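Local coordinates for protein indole-3-pyruvate decarboxylase (Azospirillum brasilense, PDB 2NXW) that decarboxylates indole-3-pyruvate to indole-3-acetaldehyde, a step of auxin biosynthesis, using thiamine diphosphate and a metal ion, at residues K32-Q37 against E164-L169; A209-E214 against A338-A343; F426-G431 against W457-C462. One frame throughout, in Å; residues are numbered along the deposited sequence.

In the fold
Three buried contacts join different pairs of elements, one pair in each of the chain's three alpha/beta units, sharing no helix. Contact 3 lies nearest the chain centre, about 15 Å from it, centre to centre, and nearest the bound cofactor; contact 1 lies about 19 Å out and contact 2 about 28 Å, on the other side of the centre from contact 3. None has a hydrogen bond across its segments. Contact 1 rests an arginine on a helix, contact 2 joins two helices through two alanines, a cysteine and a leucine, and contact 3 adds to an apolar touch a glutamate bound outside the pair and a tryptophan stacked on its copy in the second subunit.

Contact 1. Residues K32-Q37 against E164-L169; sequences KDRGAQ and EIARVL
Arg34 reaches over to helix 161-175 and lies across Leu169, the two side chains crossing at about a right angle. From CB the chain leaves with CG beside the backbone N (chi1 -69°) and then runs extended from CG to NE, which carries it as far as the neighbouring helix. CD is the first atom to touch, 3.8 Å from Leu169 CB and 3.9 Å from Leu169 CD1. NE comes next, also 3.8 Å from Leu169 CB, while its polar partner is Asp198 OD1, in a salt bridge. Beyond it chi4 (75°) swings the guanidinium out of line with the chain. NH2 passes Ala166 CA at 4.2 Å, approaching obliquely, and donates to Gly196 O; NH1 returns to Ala30 O on helix 23-33. The guanidinium thus has three protein partners, which fix its rotation, and its apolar stem fills the place beside Leu169. With an alanine here, Asp198 would probably lose its charged mate and the Leu169 side chain the cover that CD gives it. Leu169 also packs on Ala30 and Leu31, so it joins helix 161-175 to helix 23-33 as well. Arg34 follows the end of helix 23-33, which closes in a Schellman motif: Gly35, at positive phi, is the C-prime residue, with Gly35 N 3.0 Å from Lys32 O and Ala36 N bonded to Leu31 O. Helices packed side by side against a parallel sheet are characteristic of the alpha/beta N-terminal domain of thiamine diphosphate enzymes, whose strands here run in the order 2-1-3-4-6-5.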
loop_
_atom_site.group_PDB
_atom_site.type_symbol
_atom_site.label_atom_id
_atom_site.label_comp_id
_atom_site.label_asym_id
_atom_site.label_seq_id
_atom_site.Cartn_x
_atom_site.Cartn_y
_atom_site.Cartn_z
ATOM N N LYS A 32 -23.980 -29.322 1.696
ATOM C CA LYS A 32 -24.466 -30.423 2.513
ATOM C C LYS A 32 -23.529 -31.631 2.385
ATOM O O LYS A 32 -23.265 -32.324 3.373
ATOM C CB LYS A 32 -25.889 -30.804 2.100
ATOM C CG LYS A 32 -26.487 -31.881 2.987
ATOM C CD LYS A 32 -27.898 -32.221 2.583
ATOM C CE LYS A 32 -28.463 -33.295 3.500
ATOM N NZ LYS A 32 -29.850 -33.677 3.130
ATOM N N ASP A 33 -23.014 -31.869 1.176
ATOM C CA ASP A 33 -22.085 -32.982 0.935
ATOM C C ASP A 33 -20.830 -32.836 1.782
ATOM O O ASP A 33 -20.178 -33.821 2.134
ATOM C CB ASP A 33 -21.620 -33.034 -0.527
ATOM C CG ASP A 33 -22.710 -33.436 -1.490
ATOM O OD1 ASP A 33 -23.681 -34.106 -1.075
ATOM O OD2 ASP A 33 -22.570 -33.087 -2.682
ATOM N N ARG A 34 -20.485 -31.590 2.088
ATOM C CA ARG A 34 -19.298 -31.289 2.869
ATOM C C ARG A 34 -19.557 -31.101 4.359
ATOM O O ARG A 34 -18.676 -30.652 5.094
ATOM C CB ARG A 34 -18.610 -30.067 2.268
ATOM C CG ARG A 34 -18.005 -30.384 0.900
ATOM C CD ARG A 34 -17.603 -29.142 0.125
ATOM N NE ARG A 34 -16.854 -29.496 -1.082
ATOM C CZ ARG A 34 -17.395 -29.999 -2.188
ATOM N NH1 ARG A 34 -18.707 -30.202 -2.265
ATOM N NH2 ARG A 34 -16.607 -30.329 -3.208
ATOM N N GLY A 35 -20.766 -31.442 4.795
ATOM C CA GLY A 35 -21.090 -31.363 6.206
ATOM C C GLY A 35 -21.894 -30.195 6.738
ATOM O O GLY A 35 -22.257 -30.207 7.913
ATOM N N ALA A 36 -22.185 -29.202 5.904
ATOM C CA ALA A 36 -22.951 -28.049 6.362
ATOM C C ALA A 36 -24.276 -28.532 6.933
ATOM O O ALA A 36 -24.912 -29.443 6.376
ATOM C CB ALA A 36 -23.188 -27.088 5.216
ATOM N N GLN A 37 -24.708 -27.919 8.033
ATOM C CA GLN A 37 -25.937 -28.334 8.698
ATOM C C GLN A 37 -27.071 -27.321 8.669
ATOM O O GLN A 37 -28.198 -27.627 9.060
ATOM C CB GLN A 37 -25.629 -28.698 10.150
ATOM C CG GLN A 37 -24.637 -29.843 10.285
ATOM C CD GLN A 37 -24.257 -30.129 11.722
ATOM O OE1 GLN A 37 -23.696 -29.279 12.410
ATOM N NE2 GLN A 37 -24.555 -31.336 12.181
ATOM N N GLU A 164 -15.893 -24.015 -10.057
ATOM C CA GLU A 164 -15.587 -22.891 -9.188
ATOM C C GLU A 164 -16.071 -23.158 -7.775
ATOM O O GLU A 164 -15.364 -22.864 -6.814
ATOM C CB GLU A 164 -16.195 -21.607 -9.745
ATOM C CG GLU A 164 -15.376 -21.045 -10.898
ATOM C CD GLU A 164 -13.994 -20.589 -10.452
ATOM O OE1 GLU A 164 -13.865 -19.435 -9.995
ATOM O OE2 GLU A 164 -13.038 -21.388 -10.538
ATOM N N ILE A 165 -17.266 -23.721 -7.639
ATOM C CA ILE A 165 -17.776 -24.048 -6.309
ATOM C C ILE A 165 -16.838 -25.057 -5.635
ATOM O O ILE A 165 -16.445 -24.890 -4.481
ATOM C CB ILE A 165 -19.198 -24.640 -6.396
ATOM C CG1 ILE A 165 -20.172 -23.546 -6.821
ATOM C CG2 ILE A 165 -19.623 -25.236 -5.054
ATOM C CD1 ILE A 165 -21.547 -24.065 -7.176
ATOM N N ALA A 166 -16.464 -26.113 -6.352
ATOM C CA ALA A 166 -15.577 -27.109 -5.770
ATOM C C ALA A 166 -14.241 -26.483 -5.379
ATOM O O ALA A 166 -13.678 -26.806 -4.331
ATOM C CB ALA A 166 -15.349 -28.264 -6.760
ATOM N N ARG A 167 -13.732 -25.582 -6.214
ATOM C CA ARG A 167 -12.459 -24.938 -5.916
ATOM C C ARG A 167 -12.547 -24.075 -4.652
ATOM O O ARG A 167 -11.701 -24.164 -3.760
ATOM C CB ARG A 167 -12.005 -24.056 -7.086
ATOM C CG ARG A 167 -10.739 -23.245 -6.785
ATOM C CD ARG A 167 -10.341 -22.324 -7.938
ATOM N NE ARG A 167 -11.275 -21.221 -8.168
ATOM C CZ ARG A 167 -11.367 -20.140 -7.397
ATOM N NH1 ARG A 167 -10.580 -20.012 -6.340
ATOM N NH2 ARG A 167 -12.234 -19.181 -7.698
ATOM N N VAL A 168 -13.578 -23.249 -4.585
ATOM C CA VAL A 168 -13.742 -22.360 -3.445
ATOM C C VAL A 168 -14.073 -23.097 -2.149
ATOM O O VAL A 168 -13.481 -22.797 -1.104
ATOM C CB VAL A 168 -14.798 -21.290 -3.761
ATOM C CG1 VAL A 168 -15.079 -20.429 -2.526
ATOM C CG2 VAL A 168 -14.282 -20.396 -4.891
ATOM N N LEU A 169 -15.003 -24.048 -2.196
ATOM C CA LEU A 169 -15.329 -24.787 -0.985
ATOM C C LEU A 169 -14.126 -25.624 -0.577
ATOM O O LEU A 169 -13.881 -25.841 0.610
ATOM C CB LEU A 169 -16.548 -25.683 -1.190
ATOM C CG LEU A 169 -17.839 -24.951 -1.550
ATOM C CD1 LEU A 169 -18.991 -25.939 -1.499
ATOM C CD2 LEU A 169 -18.081 -23.789 -0.568
#

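Contact 2. Residues A209-E214 against A338-A343; sequences AACADE and AGLVDA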
loop_
_atom_site.group_PDB
_atom_site.type_symbol
_atom_site.label_atom_id
_atom_site.label_comp_id
_atom_site.label_asym_id
_atom_site.label_seq_id
_atom_site.Cartn_x
_atom_site.Cartn_y
_atom_site.Cartn_z
ATOM N N ALA A 209 8.806 -35.986 4.576
ATOM C CA ALA A 209 9.728 -36.928 5.203
ATOM C C ALA A 209 10.895 -36.218 5.889
ATOM O O ALA A 209 11.236 -36.526 7.035
ATOM C CB ALA A 209 10.253 -37.909 4.155
ATOM N N ALA A 210 11.505 -35.270 5.185
ATOM C CA ALA A 210 12.625 -34.518 5.725
ATOM C C ALA A 210 12.183 -33.722 6.950
ATOM O O ALA A 210 12.876 -33.689 7.967
ATOM C CB ALA A 210 13.183 -33.578 4.663
ATOM N N CYS A 211 11.019 -33.089 6.845
ATOM C CA CYS A 211 10.481 -32.296 7.941
ATOM C C CYS A 211 10.244 -33.159 9.182
ATOM O O CYS A 211 10.655 -32.803 10.285
ATOM C CB CYS A 211 9.172 -31.642 7.498
ATOM S SG CYS A 211 8.401 -30.613 8.757
ATOM N N ALA A 212 9.575 -34.291 9.000
ATOM C CA ALA A 212 9.308 -35.188 10.117
ATOM C C ALA A 212 10.601 -35.591 10.830
ATOM O O ALA A 212 10.663 -35.610 12.060
ATOM C CB ALA A 212 8.566 -36.434 9.629
ATOM N N ASP A 213 11.638 -35.923 10.060
ATOM C CA ASP A 213 12.906 -36.312 10.666
ATOM C C ASP A 213 13.507 -35.162 11.459
ATOM O O ASP A 213 13.992 -35.358 12.575
ATOM C CB ASP A 213 13.922 -36.751 9.603
ATOM C CG ASP A 213 13.593 -38.100 8.991
ATOM O OD1 ASP A 213 12.810 -38.872 9.585
ATOM O OD2 ASP A 213 14.146 -38.398 7.907
ATOM N N GLU A 214 13.469 -33.960 10.887
ATOM C CA GLU A 214 14.041 -32.798 11.553
ATOM C C GLU A 214 13.288 -32.440 12.828
ATOM O O GLU A 214 13.893 -32.087 13.837
ATOM C CB GLU A 214 14.059 -31.588 10.621
ATOM C CG GLU A 214 14.993 -30.499 11.111
ATOM C CD GLU A 214 14.947 -29.245 10.261
ATOM O OE1 GLU A 214 14.578 -29.334 9.068
ATOM O OE2 GLU A 214 15.298 -28.169 10.792
ATOM N N ALA A 338 -2.328 -33.106 8.863
ATOM C CA ALA A 338 -2.633 -34.519 9.009
ATOM C C ALA A 338 -1.478 -35.373 8.492
ATOM O O ALA A 338 -1.171 -36.420 9.062
ATOM C CB ALA A 338 -3.917 -34.865 8.262
ATOM N N GLY A 339 -0.837 -34.905 7.420
ATOM C CA GLY A 339 0.281 -35.637 6.842
ATOM C C GLY A 339 1.510 -35.621 7.728
ATOM O O GLY A 339 2.221 -36.627 7.845
ATOM N N LEU A 340 1.778 -34.477 8.353
ATOM C CA LEU A 340 2.920 -34.353 9.247
ATOM C C LEU A 340 2.722 -35.284 10.442
ATOM O O LEU A 340 3.650 -35.971 10.866
ATOM C CB LEU A 340 3.052 -32.910 9.742
ATOM C CG LEU A 340 4.104 -32.691 10.823
ATOM C CD1 LEU A 340 5.493 -32.942 10.244
ATOM C CD2 LEU A 340 3.991 -31.271 11.370
ATOM N N VAL A 341 1.509 -35.300 10.985
ATOM C CA VAL A 341 1.214 -36.160 12.127
ATOM C C VAL A 341 1.413 -37.632 11.760
ATOM O O VAL A 341 2.021 -38.387 12.520
ATOM C CB VAL A 341 -0.230 -35.925 12.641
ATOM C CG1 VAL A 341 -0.594 -36.956 13.701
ATOM C CG2 VAL A 341 -0.336 -34.521 13.237
ATOM N N ASP A 342 0.905 -38.042 10.602
ATOM C CA ASP A 342 1.078 -39.430 10.182
ATOM C C ASP A 342 2.552 -39.774 9.988
ATOM O O ASP A 342 2.986 -40.873 10.347
ATOM C CB ASP A 342 0.322 -39.709 8.886
ATOM C CG ASP A 342 -1.167 -39.894 9.101
ATOM O OD1 ASP A 342 -1.588 -40.194 10.241
ATOM O OD2 ASP A 342 -1.921 -39.760 8.118
ATOM N N ALA A 343 3.320 -38.842 9.425
ATOM C CA ALA A 343 4.745 -39.064 9.192
ATOM C C ALA A 343 5.513 -39.202 10.503
ATOM O O ALA A 343 6.465 -39.981 10.606
ATOM C CB ALA A 343 5.324 -37.927 8.363
#
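Ala212 and Ala343 mark the place where the backbones come nearest, their CA atoms 6.1 Å apart. The short helical segments 209-214 and 338-343 cross at -59°, and their axes approach to 9.4 Å. No hydrogen bond links them, and between the two segments only apolar side chains meet. At the centre the two methyl groups meet directly, Ala212 CB lying 3.8 Å from Ala343 CB, each carried on a bond that points at the other helix. Neither residue has anything beyond CB to push the helices further apart. One turn back from Ala343, Leu340 reaches across from the side. Its CG stands anti to the backbone N (chi1 173°), and this, with chi2 at 66°, brings CD1 forward to Cys211, 4.0 Å from SG. The same methyl passes Ala212 CA at 4.4 Å, so it fits against the surface of helix 205-221 between the sulfur and the backbone. Cys211 and Leu340 both also rest on Val325 of strand 324-327, which ties the pair of helices to the sheet. Asp213 makes a salt bridge to Arg347, just past helix 337-346, which also bonds to Ala343 O; Asp342 instead turns to Lys241 of helix 239-249. The contact is remote from the cofactor and the magnesium ion. It joins the first and last helices of the central domain, an alpha/beta arrangement in which helices pack on a mixed six-stranded sheet, as in the middle domain of thiamine diphosphate-dependent decarboxylases.

Contact 3. Residues F426-G431 against W457-C462; sequences FGVPAG and WELGNC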
loop_
_atom_site.group_PDB
_atom_site.type_symbol
_atom_site.label_atom_id
_atom_site.label_comp_id
_atom_site.label_asym_id
_atom_site.label_seq_id
_atom_site.Cartn_x
_atom_site.Cartn_y
_atom_site.Cartn_z
ATOM N N PHE A 426 -20.099 -11.363 19.496
ATOM C CA PHE A 426 -20.094 -12.775 19.122
ATOM C C PHE A 426 -20.965 -13.685 19.996
ATOM O O PHE A 426 -21.596 -14.620 19.501
ATOM C CB PHE A 426 -18.638 -13.268 19.199
ATOM C CG PHE A 426 -18.446 -14.729 18.898
ATOM C CD1 PHE A 426 -18.218 -15.150 17.597
ATOM C CD2 PHE A 426 -18.423 -15.676 19.918
ATOM C CE1 PHE A 426 -17.961 -16.496 17.310
ATOM C CE2 PHE A 426 -18.166 -17.026 19.642
ATOM C CZ PHE A 426 -17.933 -17.439 18.346
ATOM N N GLY A 427 -20.996 -13.389 21.290
ATOM C CA GLY A 427 -21.645 -14.257 22.259
ATOM C C GLY A 427 -23.033 -14.815 22.063
ATOM O O GLY A 427 -23.211 -16.035 21.915
ATOM N N VAL A 428 -24.019 -13.940 22.103
ATOM C CA VAL A 428 -25.395 -14.381 21.958
ATOM C C VAL A 428 -25.632 -15.029 20.587
ATOM O O VAL A 428 -26.185 -16.122 20.517
ATOM C CB VAL A 428 -26.364 -13.211 22.256
ATOM C CG1 VAL A 428 -27.781 -13.553 21.817
ATOM C CG2 VAL A 428 -26.356 -12.926 23.775
ATOM N N PRO A 429 -25.214 -14.379 19.487
ATOM C CA PRO A 429 -25.419 -14.992 18.167
ATOM C C PRO A 429 -24.707 -16.333 18.033
ATOM O O PRO A 429 -25.204 -17.229 17.351
ATOM C CB PRO A 429 -24.847 -13.968 17.202
ATOM C CG PRO A 429 -25.084 -12.658 17.914
ATOM C CD PRO A 429 -24.815 -12.962 19.365
ATOM N N ALA A 430 -23.543 -16.483 18.661
ATOM C CA ALA A 430 -22.823 -17.753 18.572
ATOM C C ALA A 430 -23.600 -18.823 19.339
ATOM O O ALA A 430 -23.701 -19.963 18.884
ATOM C CB ALA A 430 -21.411 -17.610 19.136
ATOM N N GLY A 431 -24.145 -18.467 20.499
ATOM C CA GLY A 431 -24.922 -19.437 21.253
ATOM C C GLY A 431 -26.121 -19.870 20.428
ATOM O O GLY A 431 -26.496 -21.044 20.429
ATOM N N TRP A 457 -30.048 -8.772 21.457
ATOM C CA TRP A 457 -31.420 -8.691 20.957
ATOM C C TRP A 457 -31.773 -9.826 20.002
ATOM O O TRP A 457 -32.959 -10.079 19.733
ATOM C CB TRP A 457 -31.610 -7.331 20.264
ATOM C CG TRP A 457 -30.966 -6.226 21.058
ATOM C CD1 TRP A 457 -29.837 -5.527 20.727
ATOM C CD2 TRP A 457 -31.351 -5.773 22.362
ATOM N NE1 TRP A 457 -29.498 -4.671 21.745
ATOM C CE2 TRP A 457 -30.408 -4.802 22.761
ATOM C CE3 TRP A 457 -32.397 -6.106 23.236
ATOM C CZ2 TRP A 457 -30.476 -4.151 24.001
ATOM C CZ3 TRP A 457 -32.466 -5.468 24.470
ATOM C CH2 TRP A 457 -31.506 -4.498 24.842
ATOM N N GLU A 458 -30.758 -10.501 19.485
ATOM C CA GLU A 458 -31.010 -11.610 18.578
ATOM C C GLU A 458 -31.796 -12.724 19.268
ATOM O O GLU A 458 -32.377 -13.579 18.601
ATOM C CB GLU A 458 -29.696 -12.138 18.014
ATOM C CG GLU A 458 -28.984 -11.151 17.097
ATOM C CD GLU A 458 -29.695 -10.925 15.771
ATOM O OE1 GLU A 458 -30.548 -11.750 15.381
ATOM O OE2 GLU A 458 -29.375 -9.918 15.104
ATOM N N LEU A 459 -31.853 -12.688 20.598
ATOM C CA LEU A 459 -32.605 -13.692 21.344
ATOM C C LEU A 459 -34.086 -13.656 20.965
ATOM O O LEU A 459 -34.807 -14.632 21.197
ATOM C CB LEU A 459 -32.436 -13.470 22.850
ATOM C CG LEU A 459 -31.074 -13.866 23.429
ATOM C CD1 LEU A 459 -30.992 -13.335 24.860
ATOM C CD2 LEU A 459 -30.901 -15.397 23.414
ATOM N N GLY A 460 -34.546 -12.543 20.395
ATOM C CA GLY A 460 -35.940 -12.459 19.977
ATOM C C GLY A 460 -36.289 -13.463 18.883
ATOM O O GLY A 460 -37.472 -13.660 18.558
ATOM N N ASN A 461 -35.275 -14.096 18.301
ATOM C CA ASN A 461 -35.483 -15.091 17.249
ATOM C C ASN A 461 -35.530 -16.520 17.755
ATOM O O ASN A 461 -35.792 -17.437 16.976
ATOM C CB ASN A 461 -34.370 -14.980 16.202
ATOM C CG ASN A 461 -34.398 -13.655 15.484
ATOM O OD1 ASN A 461 -35.346 -13.353 14.758
ATOM N ND2 ASN A 461 -33.357 -12.842 15.689
ATOM N N CYS A 462 -35.295 -16.723 19.045
ATOM C CA CYS A 462 -35.277 -18.075 19.592
ATOM C C CYS A 462 -36.539 -18.894 19.365
ATOM O O CYS A 462 -36.446 -20.068 18.987
ATOM C CB CYS A 462 -34.966 -18.049 21.087
ATOM S SG CYS A 462 -33.253 -17.615 21.464
#
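Glu458 O, in the segment that meets Pro429 and Val428, is gripped twice by Asn461: the backbone N at 3.0 Å and the side-chain ND2 at 3.2 Å, both from the same face of its carbonyl plane. The ND2 bond is bent, with an N-H...O angle of 135°, and Asn461 is steadied further by Ser66 OG on ND2 and by Arg464 on OD1. Across the contact, Val428 CG1 is anti to the backbone N (chi1 167°), which sends it out to Leu459, 3.7 Å from its CG and 4.0 Å from its CD2, the side chains crossing near a right angle. Pro429 lies beside the stem of Glu458, CG to CG 4.3 Å, while the carboxylate bends away and takes its main bond from Ser66 N. Both segments belong to the thiamine diphosphate-binding region; 457-462 falls between Asp449, the aspartate of the GDG that opens the family's cofactor motif, and Asn476, the asparagine that closes it, both magnesium ligands. The side chain of Val428, on helix 427-437, is about 10 Å from a bound thiamine diphosphate. That of Glu458 is about 8 Å from the side chain of Glu68, which lines the thiamine diphosphate pocket. The Trp457 ring stacks on Trp457 of the second subunit, and Asn461 packs on Trp497 of that subunit.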